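Local atomic coordinates of DNA polymerase III beta subunit (Streptococcus pyogenes, PDB entry 2AVT), a protein that probably forms, as a dimer, a ring that encircles DNA and slides along it, tethering the replicative polymerase to its template. Residues E261-M275 with E313-L325. Numbering follows the deposited sequence.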
loop_
_atom_site.group_PDB
_atom_site.type_symbol
_atom_site.label_atom_id
_atom_site.label_comp_id
_atom_site.label_asym_id
_atom_site.label_seq_id
_atom_site.Cartn_x
_atom_site.Cartn_y
_atom_site.Cartn_z
ATOM N N GLU A 261 -1.618 -44.189 -2.429
ATOM C CA GLU A 261 -0.919 -45.025 -3.397
ATOM C C GLU A 261 0.379 -44.397 -3.864
ATOM O O GLU A 261 1.248 -45.078 -4.413
ATOM C CB GLU A 261 -1.815 -45.264 -4.613
ATOM C CG GLU A 261 -3.106 -45.994 -4.299
ATOM C CD GLU A 261 -2.881 -47.456 -3.991
ATOM O OE1 GLU A 261 -2.380 -48.178 -4.881
ATOM O OE2 GLU A 261 -3.204 -47.883 -2.861
ATOM N N THR A 262 0.500 -43.092 -3.651
ATOM C CA THR A 262 1.685 -42.366 -4.070
ATOM C C THR A 262 2.108 -41.343 -3.026
ATOM O O THR A 262 1.272 -40.757 -2.340
ATOM C CB THR A 262 1.430 -41.631 -5.404
ATOM O OG1 THR A 262 0.951 -42.566 -6.380
ATOM C CG2 THR A 262 2.709 -40.992 -5.915
ATOM N N GLU A 263 3.413 -41.145 -2.908
ATOM C CA GLU A 263 3.967 -40.184 -1.968
ATOM C C GLU A 263 5.164 -39.509 -2.597
ATOM O O GLU A 263 5.998 -40.164 -3.217
ATOM C CB GLU A 263 4.437 -40.862 -0.675
ATOM C CG GLU A 263 5.236 -39.911 0.229
ATOM C CD GLU A 263 5.956 -40.616 1.368
ATOM O OE1 GLU A 263 5.281 -41.270 2.192
ATOM O OE2 GLU A 263 7.200 -40.511 1.436
ATOM N N VAL A 264 5.243 -38.192 -2.440
ATOM C CA VAL A 264 6.368 -37.436 -2.967
ATOM C C VAL A 264 6.748 -36.382 -1.941
ATOM O O VAL A 264 5.885 -35.809 -1.279
ATOM C CB VAL A 264 6.022 -36.720 -4.286
ATOM C CG1 VAL A 264 7.288 -36.100 -4.879
ATOM C CG2 VAL A 264 5.388 -37.694 -5.265
ATOM N N VAL A 265 8.045 -36.139 -1.799
ATOM C CA VAL A 265 8.529 -35.143 -0.855
ATOM C C VAL A 265 9.239 -34.060 -1.651
ATOM O O VAL A 265 10.165 -34.348 -2.408
ATOM C CB VAL A 265 9.520 -35.757 0.167
ATOM C CG1 VAL A 265 9.982 -34.690 1.145
ATOM C CG2 VAL A 265 8.853 -36.904 0.920
ATOM N N PHE A 266 8.791 -32.817 -1.488
ATOM C CA PHE A 266 9.393 -31.694 -2.202
ATOM C C PHE A 266 9.934 -30.659 -1.238
ATOM O O PHE A 266 9.586 -30.631 -0.060
ATOM C CB PHE A 266 8.371 -30.940 -3.064
ATOM C CG PHE A 266 7.584 -31.791 -4.016
ATOM C CD1 PHE A 266 6.458 -32.473 -3.594
ATOM C CD2 PHE A 266 7.909 -31.815 -5.360
ATOM C CE1 PHE A 266 5.667 -33.155 -4.497
ATOM C CE2 PHE A 266 7.125 -32.494 -6.263
ATOM C CZ PHE A 266 6.002 -33.161 -5.832
ATOM N N ASN A 267 10.781 -29.787 -1.764
ATOM C CA ASN A 267 11.306 -28.684 -0.985
ATOM C C ASN A 267 10.092 -27.744 -0.980
ATOM O O ASN A 267 9.608 -27.344 -2.043
ATOM C CB ASN A 267 12.477 -28.038 -1.719
ATOM C CG ASN A 267 12.950 -26.772 -1.052
ATOM O OD1 ASN A 267 14.058 -26.714 -0.524
ATOM N ND2 ASN A 267 12.109 -25.745 -1.068
ATOM N N THR A 268 9.587 -27.416 0.203
ATOM C CA THR A 268 8.410 -26.561 0.324
ATOM C C THR A 268 8.423 -25.302 -0.548
ATOM O O THR A 268 7.474 -25.048 -1.298
ATOM C CB THR A 268 8.197 -26.142 1.788
ATOM O OG1 THR A 268 8.040 -27.313 2.594
ATOM C CG2 THR A 268 6.958 -25.277 1.923
ATOM N N GLN A 269 9.504 -24.532 -0.461
ATOM C CA GLN A 269 9.629 -23.285 -1.208
ATOM C C GLN A 269 9.727 -23.409 -2.729
ATOM O O GLN A 269 9.039 -22.687 -3.450
ATOM C CB GLN A 269 10.829 -22.489 -0.695
ATOM C CG GLN A 269 10.926 -21.081 -1.279
ATOM C CD GLN A 269 12.071 -20.274 -0.694
ATOM O OE1 GLN A 269 13.242 -20.536 -0.971
ATOM N NE2 GLN A 269 11.734 -19.288 0.130
ATOM N N SER A 270 10.576 -24.308 -3.219
ATOM C CA SER A 270 10.731 -24.471 -4.661
ATOM C C SER A 270 9.427 -24.906 -5.316
ATOM O O SER A 270 9.117 -24.480 -6.428
ATOM C CB SER A 270 11.843 -25.480 -4.982
ATOM O OG SER A 270 11.470 -26.803 -4.640
ATOM N N LEU A 271 8.659 -25.746 -4.629
ATOM C CA LEU A 271 7.384 -26.213 -5.171
ATOM C C LEU A 271 6.372 -25.071 -5.217
ATOM O O LEU A 271 5.543 -24.988 -6.135
ATOM C CB LEU A 271 6.820 -27.358 -4.326
ATOM C CG LEU A 271 5.479 -27.895 -4.839
ATOM C CD1 LEU A 271 5.633 -28.313 -6.300
ATOM C CD2 LEU A 271 5.016 -29.074 -3.987
ATOM N N ARG A 272 6.436 -24.196 -4.217
ATOM C CA ARG A 272 5.532 -23.055 -4.159
ATOM C C ARG A 272 5.839 -22.129 -5.330
ATOM O O ARG A 272 4.926 -21.650 -6.001
ATOM C CB ARG A 272 5.695 -22.302 -2.832
ATOM C CG ARG A 272 4.743 -21.111 -2.663
ATOM C CD ARG A 272 4.707 -20.611 -1.220
ATOM N NE ARG A 272 6.024 -20.194 -0.743
ATOM C CZ ARG A 272 6.676 -19.124 -1.185
ATOM N NH1 ARG A 272 6.137 -18.346 -2.118
ATOM N NH2 ARG A 272 7.874 -18.830 -0.693
ATOM N N HIS A 273 7.125 -21.894 -5.580
ATOM C CA HIS A 273 7.543 -21.030 -6.677
ATOM C C HIS A 273 7.082 -21.589 -8.020
ATOM O O HIS A 273 6.650 -20.842 -8.901
ATOM C CB HIS A 273 9.070 -20.862 -6.697
ATOM C CG HIS A 273 9.609 -20.047 -5.561
ATOM N ND1 HIS A 273 8.842 -19.132 -4.871
ATOM C CD2 HIS A 273 10.848 -19.984 -5.019
ATOM C CE1 HIS A 273 9.586 -18.541 -3.951
ATOM N NE2 HIS A 273 10.807 -19.040 -4.019
ATOM N N ALA A 274 7.175 -22.907 -8.172
ATOM C CA ALA A 274 6.763 -23.564 -9.407
ATOM C C ALA A 274 5.271 -23.363 -9.622
ATOM O O ALA A 274 4.834 -23.000 -10.713
ATOM C CB ALA A 274 7.084 -25.050 -9.341
ATOM N N MET A 275 4.496 -23.597 -8.570
ATOM C CA MET A 275 3.051 -23.452 -8.634
ATOM C C MET A 275 2.616 -22.005 -8.859
ATOM O O MET A 275 1.553 -21.757 -9.432
ATOM C CB MET A 275 2.414 -23.983 -7.351
ATOM C CG MET A 275 2.624 -25.468 -7.135
ATOM S SD MET A 275 2.006 -26.441 -8.517
ATOM C CE MET A 275 3.521 -26.728 -9.424
ATOM N N GLU A 313 7.023 -27.504 -16.898
ATOM C CA GLU A 313 8.098 -27.385 -15.924
ATOM C C GLU A 313 8.426 -28.653 -15.137
ATOM O O GLU A 313 7.557 -29.243 -14.498
ATOM C CB GLU A 313 7.760 -26.258 -14.946
ATOM C CG GLU A 313 8.883 -25.887 -14.000
ATOM C CD GLU A 313 8.466 -24.823 -13.004
ATOM O OE1 GLU A 313 7.937 -23.773 -13.433
ATOM O OE2 GLU A 313 8.670 -25.033 -11.791
ATOM N N ASP A 314 9.694 -29.052 -15.185
ATOM C CA ASP A 314 10.181 -30.226 -14.458
ATOM C C ASP A 314 10.321 -29.841 -12.985
ATOM O O ASP A 314 10.951 -28.837 -12.665
ATOM C CB ASP A 314 11.553 -30.653 -14.991
ATOM C CG ASP A 314 11.500 -31.169 -16.420
ATOM O OD1 ASP A 314 10.922 -30.473 -17.284
ATOM O OD2 ASP A 314 12.047 -32.261 -16.679
ATOM N N LEU A 315 9.743 -30.640 -12.092
ATOM C CA LEU A 315 9.819 -30.353 -10.664
ATOM C C LEU A 315 10.876 -31.183 -9.937
ATOM O O LEU A 315 10.888 -32.408 -10.024
ATOM C CB LEU A 315 8.458 -30.584 -10.003
ATOM C CG LEU A 315 7.322 -29.676 -10.474
ATOM C CD1 LEU A 315 6.040 -30.010 -9.725
ATOM C CD2 LEU A 315 7.713 -28.233 -10.247
ATOM N N ASP A 316 11.765 -30.500 -9.221
ATOM C CA ASP A 316 12.810 -31.168 -8.453
ATOM C C ASP A 316 12.141 -31.776 -7.220
ATOM O O ASP A 316 11.249 -31.163 -6.632
ATOM C CB ASP A 316 13.877 -30.151 -8.032
ATOM C CG ASP A 316 15.044 -30.791 -7.298
ATOM O OD1 ASP A 316 14.989 -32.008 -7.015
ATOM O OD2 ASP A 316 16.022 -30.072 -7.001
ATOM N N ILE A 317 12.553 -32.980 -6.831
ATOM C CA ILE A 317 11.949 -33.617 -5.665
ATOM C C ILE A 317 12.972 -34.128 -4.656
ATOM O O ILE A 317 14.166 -34.215 -4.947
ATOM C CB ILE A 317 11.061 -34.808 -6.063
ATOM C CG1 ILE A 317 11.927 -36.048 -6.283
ATOM C CG2 ILE A 317 10.294 -34.482 -7.335
ATOM C CD1 ILE A 317 11.134 -37.332 -6.321
ATOM N N VAL A 318 12.482 -34.468 -3.468
ATOM C CA VAL A 318 13.329 -34.981 -2.400
ATOM C C VAL A 318 13.327 -36.506 -2.438
ATOM O O VAL A 318 14.375 -37.141 -2.341
ATOM C CB VAL A 318 12.829 -34.502 -1.024
ATOM C CG1 VAL A 318 13.754 -34.998 0.073
ATOM C CG2 VAL A 318 12.754 -32.990 -1.005
ATOM N N SER A 319 12.143 -37.089 -2.590
ATOM C CA SER A 319 12.009 -38.538 -2.650
ATOM C C SER A 319 10.600 -38.896 -3.101
ATOM O O SER A 319 9.658 -38.123 -2.909
ATOM C CB SER A 319 12.277 -39.160 -1.276
ATOM O OG SER A 319 11.211 -38.894 -0.381
ATOM N N GLN A 320 10.454 -40.069 -3.705
ATOM C CA GLN A 320 9.148 -40.503 -4.168
ATOM C C GLN A 320 8.975 -41.997 -3.940
ATOM O O GLN A 320 9.940 -42.712 -3.664
ATOM C CB GLN A 320 8.972 -40.177 -5.653
ATOM C CG GLN A 320 9.894 -40.947 -6.585
ATOM C CD GLN A 320 9.779 -40.487 -8.028
ATOM O OE1 GLN A 320 8.700 -40.521 -8.619
ATOM N NE2 GLN A 320 10.894 -40.051 -8.600
ATOM N N SER A 321 7.732 -42.455 -4.045
ATOM C CA SER A 321 7.406 -43.860 -3.861
ATOM C C SER A 321 5.955 -44.074 -4.260
ATOM O O SER A 321 5.139 -43.152 -4.202
ATOM C CB SER A 321 7.607 -44.271 -2.399
ATOM O OG SER A 321 6.720 -43.571 -1.548
ATOM N N GLY A 322 5.636 -45.296 -4.665
ATOM C CA GLY A 322 4.277 -45.589 -5.074
ATOM C C GLY A 322 4.152 -45.611 -6.583
ATOM O O GLY A 322 5.151 -45.531 -7.299
ATOM N N SER A 323 2.917 -45.704 -7.064
ATOM C CA SER A 323 2.644 -45.761 -8.493
ATOM C C SER A 323 2.630 -44.403 -9.185
ATOM O O SER A 323 2.506 -43.353 -8.546
ATOM C CB SER A 323 1.302 -46.453 -8.729
ATOM O OG SER A 323 0.261 -45.766 -8.056
ATOM N N ASP A 324 2.763 -44.443 -10.507
ATOM C CA ASP A 324 2.745 -43.240 -11.321
ATOM C C ASP A 324 1.349 -42.639 -11.226
ATOM O O ASP A 324 0.386 -43.336 -10.902
ATOM C CB ASP A 324 3.067 -43.592 -12.773
ATOM C CG ASP A 324 4.496 -44.061 -12.954
ATOM O OD1 ASP A 324 5.032 -44.701 -12.024
ATOM O OD2 ASP A 324 5.083 -43.799 -14.026
ATOM N N LEU A 325 1.237 -41.345 -11.511
ATOM C CA LEU A 325 -0.053 -40.676 -11.435
ATOM C C LEU A 325 -0.054 -39.316 -12.120
ATOM O O LEU A 325 0.960 -38.619 -12.165
ATOM C CB LEU A 325 -0.466 -40.498 -9.969
ATOM C CG LEU A 325 -1.811 -39.814 -9.715
ATOM C CD1 LEU A 325 -2.936 -40.697 -10.231
ATOM C CD2 LEU A 325 -1.989 -39.552 -8.232
#
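Glu263 and Ser321 exchange two backbone hydrogen bonds, and Val265 N continues the antiparallel ladder to Ser319 O at 2.8 Å. Val265 O accepts from Val318 N at 2.6 Å and, weakly, from Ser319 N. Val318 and Ser319 thus both face Val265 in a classic beta bulge. At the other end Thr262 OG1 donates to Ser323 O over 2.8 Å. With OG1 anti to the carbonyl carbon (chi1 -54°), the hydroxyl reaches the chain just after it turns at Gly322.

Strand 319-322 is an edge strand of its sheet within this chain. Strand 262-267 lies between it and strand 345-350, in the C-terminal domain of this ring-forming subunit.

Apolar contacts run from the end of strand 262-267 onto the helix that follows. Val265 CG1 lies 3.6 Å from Val318 CB. The Phe266 ring has Val264 CG1 over one face and Leu271 CD2 over the other; Asp316 O meets its edge at CD2, 3.6 Å away. Leu315 CD1 meets Leu271 CD1 and Met275 CE, while CD2 presses tightly on Ala274 CB at 3.4 Å.

Beside Ala274, Glu313 OE1 is hydrogen-bonded to Ser111 OG of the second subunit. A strand of that subunit pairs with Glu313, so the sheet of strand 309-314 runs on across the interface.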